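Guanine deaminase (Escherichia coli, PDB 6OHB) catalyses the zinc-dependent hydrolytic deamination of guanine to xanthine and ammonia, the step of purine breakdown that removes the amino group of guanine. Local coordinates at the interface of chains A and B. Sequence-based numbering; all coordinates share one arbitrary frame. Chains: chain A/B, Guanine deaminase.

Contact 1: the interface of chains A and B. Residues chain A 397-398, 401; chain B 125, 129, 132.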
# COMPACT_ATOMS: atom_id res chain seq x y z
N PRO A 397 3.74 -10.92 12.87
CA PRO A 397 5.06 -10.87 13.54
C PRO A 397 5.80 -9.56 13.32
O PRO A 397 6.39 -9.02 14.26
CB PRO A 397 5.80 -12.07 12.93
CG PRO A 397 4.70 -13.03 12.60
CD PRO A 397 3.54 -12.19 12.14
N LEU A 398 5.79 -9.02 12.09
CA LEU A 398 6.45 -7.75 11.83
C LEU A 398 5.77 -6.61 12.59
O LEU A 398 6.45 -5.72 13.12
CB LEU A 398 6.47 -7.45 10.33
CG LEU A 398 7.18 -6.17 9.88
CD1 LEU A 398 8.66 -6.25 10.20
CD2 LEU A 398 6.96 -5.95 8.40
N LEU A 401 6.85 -6.85 16.20
CA LEU A 401 8.22 -6.37 16.42
C LEU A 401 8.28 -4.84 16.39
O LEU A 401 8.85 -4.21 17.30
CB LEU A 401 9.16 -7.00 15.38
CG LEU A 401 10.54 -6.40 15.16
CD1 LEU A 401 11.50 -6.87 16.24
CD2 LEU A 401 11.07 -6.80 13.80
N PHE B 125 14.74 -14.32 11.67
CA PHE B 125 13.49 -13.60 11.41
C PHE B 125 13.50 -12.95 10.02
O PHE B 125 12.49 -12.99 9.30
CB PHE B 125 13.23 -12.55 12.49
CG PHE B 125 12.02 -11.70 12.21
CD1 PHE B 125 10.75 -12.16 12.53
CD2 PHE B 125 12.15 -10.46 11.61
CE1 PHE B 125 9.63 -11.39 12.27
CE2 PHE B 125 11.03 -9.68 11.35
CZ PHE B 125 9.77 -10.15 11.68
N GLN B 129 11.01 -13.67 6.87
CA GLN B 129 10.20 -12.63 6.23
C GLN B 129 10.35 -12.69 4.71
O GLN B 129 9.34 -12.65 3.97
CB GLN B 129 10.62 -11.26 6.74
CG GLN B 129 10.10 -10.89 8.13
CD GLN B 129 8.60 -10.95 8.21
OE1 GLN B 129 8.04 -11.72 9.00
NE2 GLN B 129 7.93 -10.16 7.38
N ARG B 132 8.46 -15.76 3.53
CA ARG B 132 7.04 -15.48 3.77
C ARG B 132 6.45 -14.64 2.65
O ARG B 132 5.25 -14.73 2.36
CB ARG B 132 6.91 -14.78 5.12
CG ARG B 132 5.53 -14.71 5.75
CD ARG B 132 5.60 -14.08 7.15
NE ARG B 132 6.28 -14.95 8.12
CZ ARG B 132 6.66 -14.57 9.33
NH1 ARG B 132 6.43 -13.33 9.74
NH2 ARG B 132 7.27 -15.42 10.15
O HOH W 1 5.33 -10.67 9.49

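Contact 2: the interface of chains A and B. Residues chain A 88-89, 122, 125; chain B 397-398, 401, 405.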
# COMPACT_ATOMS: atom_id res chain seq x y z
N SER A 88 -17.13 -3.21 -6.41
CA SER A 88 -16.14 -4.01 -5.70
C SER A 88 -15.37 -4.93 -6.64
O SER A 88 -14.17 -5.15 -6.46
CB SER A 88 -16.81 -4.81 -4.59
OG SER A 88 -17.44 -3.96 -3.65
N GLU A 89 -16.04 -5.47 -7.66
CA GLU A 89 -15.44 -6.46 -8.54
C GLU A 89 -14.64 -5.86 -9.69
O GLU A 89 -14.01 -6.60 -10.44
CB GLU A 89 -16.52 -7.39 -9.11
CG GLU A 89 -17.50 -6.71 -10.06
CD GLU A 89 -18.75 -6.19 -9.37
OE1 GLU A 89 -18.63 -5.62 -8.26
OE2 GLU A 89 -19.85 -6.36 -9.93
N MET A 122 -24.37 -8.53 -3.75
CA MET A 122 -23.26 -7.60 -3.62
C MET A 122 -23.49 -6.59 -2.51
O MET A 122 -22.51 -6.08 -1.95
CB MET A 122 -23.01 -6.89 -4.95
CG MET A 122 -22.58 -7.82 -6.08
SD MET A 122 -21.26 -8.96 -5.61
CE MET A 122 -19.85 -7.86 -5.56
N PHE A 125 -22.21 -8.48 0.43
CA PHE A 125 -20.74 -8.50 0.35
C PHE A 125 -20.13 -7.16 0.73
O PHE A 125 -19.12 -7.10 1.44
CB PHE A 125 -20.31 -8.90 -1.07
CG PHE A 125 -18.82 -8.88 -1.29
CD1 PHE A 125 -18.06 -10.01 -1.06
CD2 PHE A 125 -18.18 -7.73 -1.72
CE1 PHE A 125 -16.68 -9.99 -1.25
CE2 PHE A 125 -16.81 -7.70 -1.92
CZ PHE A 125 -16.06 -8.84 -1.68
N PRO B 397 -11.09 -12.11 0.31
CA PRO B 397 -12.41 -11.98 -0.35
C PRO B 397 -12.46 -11.01 -1.52
O PRO B 397 -13.00 -11.35 -2.58
CB PRO B 397 -13.32 -11.52 0.81
CG PRO B 397 -12.37 -11.03 1.89
CD PRO B 397 -11.21 -11.96 1.77
N LEU B 398 -11.90 -9.80 -1.37
CA LEU B 398 -11.88 -8.87 -2.49
C LEU B 398 -10.95 -9.36 -3.60
O LEU B 398 -11.28 -9.26 -4.79
CB LEU B 398 -11.45 -7.48 -2.02
CG LEU B 398 -11.59 -6.40 -3.10
CD1 LEU B 398 -13.06 -6.17 -3.45
CD2 LEU B 398 -10.94 -5.09 -2.67
N LEU B 401 -12.74 -12.10 -5.38
CA LEU B 401 -13.83 -11.58 -6.20
C LEU B 401 -13.30 -10.99 -7.50
O LEU B 401 -13.88 -11.20 -8.57
CB LEU B 401 -14.63 -10.55 -5.42
CG LEU B 401 -15.80 -9.89 -6.17
CD1 LEU B 401 -16.95 -10.88 -6.33
CD2 LEU B 401 -16.27 -8.63 -5.46
N ASN B 405 -13.32 -12.63 -11.61
CA ASN B 405 -13.81 -11.85 -12.74
C ASN B 405 -12.73 -11.51 -13.75
O ASN B 405 -12.99 -10.75 -14.68
CB ASN B 405 -14.47 -10.56 -12.23
CG ASN B 405 -15.92 -10.76 -11.88
OD1 ASN B 405 -16.76 -10.97 -12.75
ND2 ASN B 405 -16.22 -10.72 -10.58

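Contact 1: the interface of chains A and B
The phenyl ring of B:Phe125 presents its edge to A:Pro397, whose CB lies in the ring plane 3.9 Å from CE1. One face of the ring is backed within chain B by B:Gln129, with CG 3.5 Å above the plane and displaced toward the rim. On the opposite side of the ring, methyl CD2 of A:Leu401 stands out of the plane beyond the rim, 3.8 Å from CE2, while CZ points at the backbone of A:Leu398. With CG anti to the backbone N (chi1 175°), the ring extends away from its helix and lies against the first two turns of the partner helix.

The guanidinium of B:Arg132 holds water 1 at its edge, in plane, and its NH1 also rests against the pyrrolidine carbon CG of A:Pro397 at 3.3 Å. A bend at chi3 (-69°) turns the guanidinium toward this proline. Water 1 joins the chains: it lies 3.1 Å from the backbone N of A:Leu398, 2.9 Å from the amide oxygen OE1 of B:Gln129 and 2.9 Å from NH1 of B:Arg132. An N-H of the first helical turn, which has no carbonyl acceptor within its own helix, is thereby solvated at the interface.

B:Phe125, B:Gln129 and B:Arg132 line one side of helix 116-132, at its C-terminal half, and face the N-terminal turns of helix 397-404 of chain A.

Contact 2: the interface of chains A and B
Apolar contacts centre on B:Leu401, whose methyl CD2 is inserted among several groups of chain A. It meets the thioether methyl CE of A:Met122 at 3.7 Å, the two side chains reaching toward each other tip to tip. The side chains of A:Phe125 and B:Leu401 come from opposite directions, and the methyl stands off one face of the ring, displaced past the CE2-CZ bond, 3.7 Å from CE2. CA of A:Glu89 and CB of A:Ser88 add further contacts to CD2, the latter at 4.0 Å. CG of B:Leu401 lies anti to its backbone N (chi1 179°), which carries the branch out from the helix into this setting, whereas A:Met122 bends at both chi2 and chi3 to bring its methyl round to it. An alanine in place of A:Phe125 would remove the ring and would probably leave a gap beside CD2 of B:Leu401, with that side chain freer to turn.

Contacts between carbon and polar groups surround this core. Methyl CD1 of B:Leu398 packs 3.4 Å from the backbone O of A:Ser88, a van der Waals approach, and the carbonyl O of B:Pro397 lies near the rim of A:Phe125, 4.1 Å from CZ. The aliphatic CB of A:Glu89 rests 3.7 Å from the amide nitrogen ND2 of B:Asn405.

Hydrogen bonding within chain B helps to position that amide: ND2 of B:Asn405 donates to the backbone O of B:Leu401 at 3.1 Å (153° at H), from a position tilted out of the carbonyl plane. The bond ties the residue just beyond helix 397-404 back to its last turn.

In chain A, A:Met122 and A:Phe125 belong to helix 116-132, while A:Ser88 and A:Glu89 follow the 3-10 helix 85-87 and strand 78-84, which carries the zinc ligands A:His82 and A:His84. B:Pro397, B:Leu398 and B:Leu401 lie on helix 397-404, with B:Asn405 just past its end.

Contacts 1 and 2 lie about 29 Å apart, measured between the centres of their C-alpha atoms, and use the same elements with the chains exchanged: helix 397-404 of one subunit against helix 116-132 of the other. B:Phe125, A:Pro397, A:Leu398 and A:Leu401 of contact 1 recur with chains exchanged in contact 2, as expected of a two-fold interface. Contact 1 samples the water-mediated end of this pairing, contact 2 the end beside the segment that follows the zinc-binding strand. If the dimer exists in solution, which the structure alone does not show, the repeated helix pairing could steady regions near both active sites.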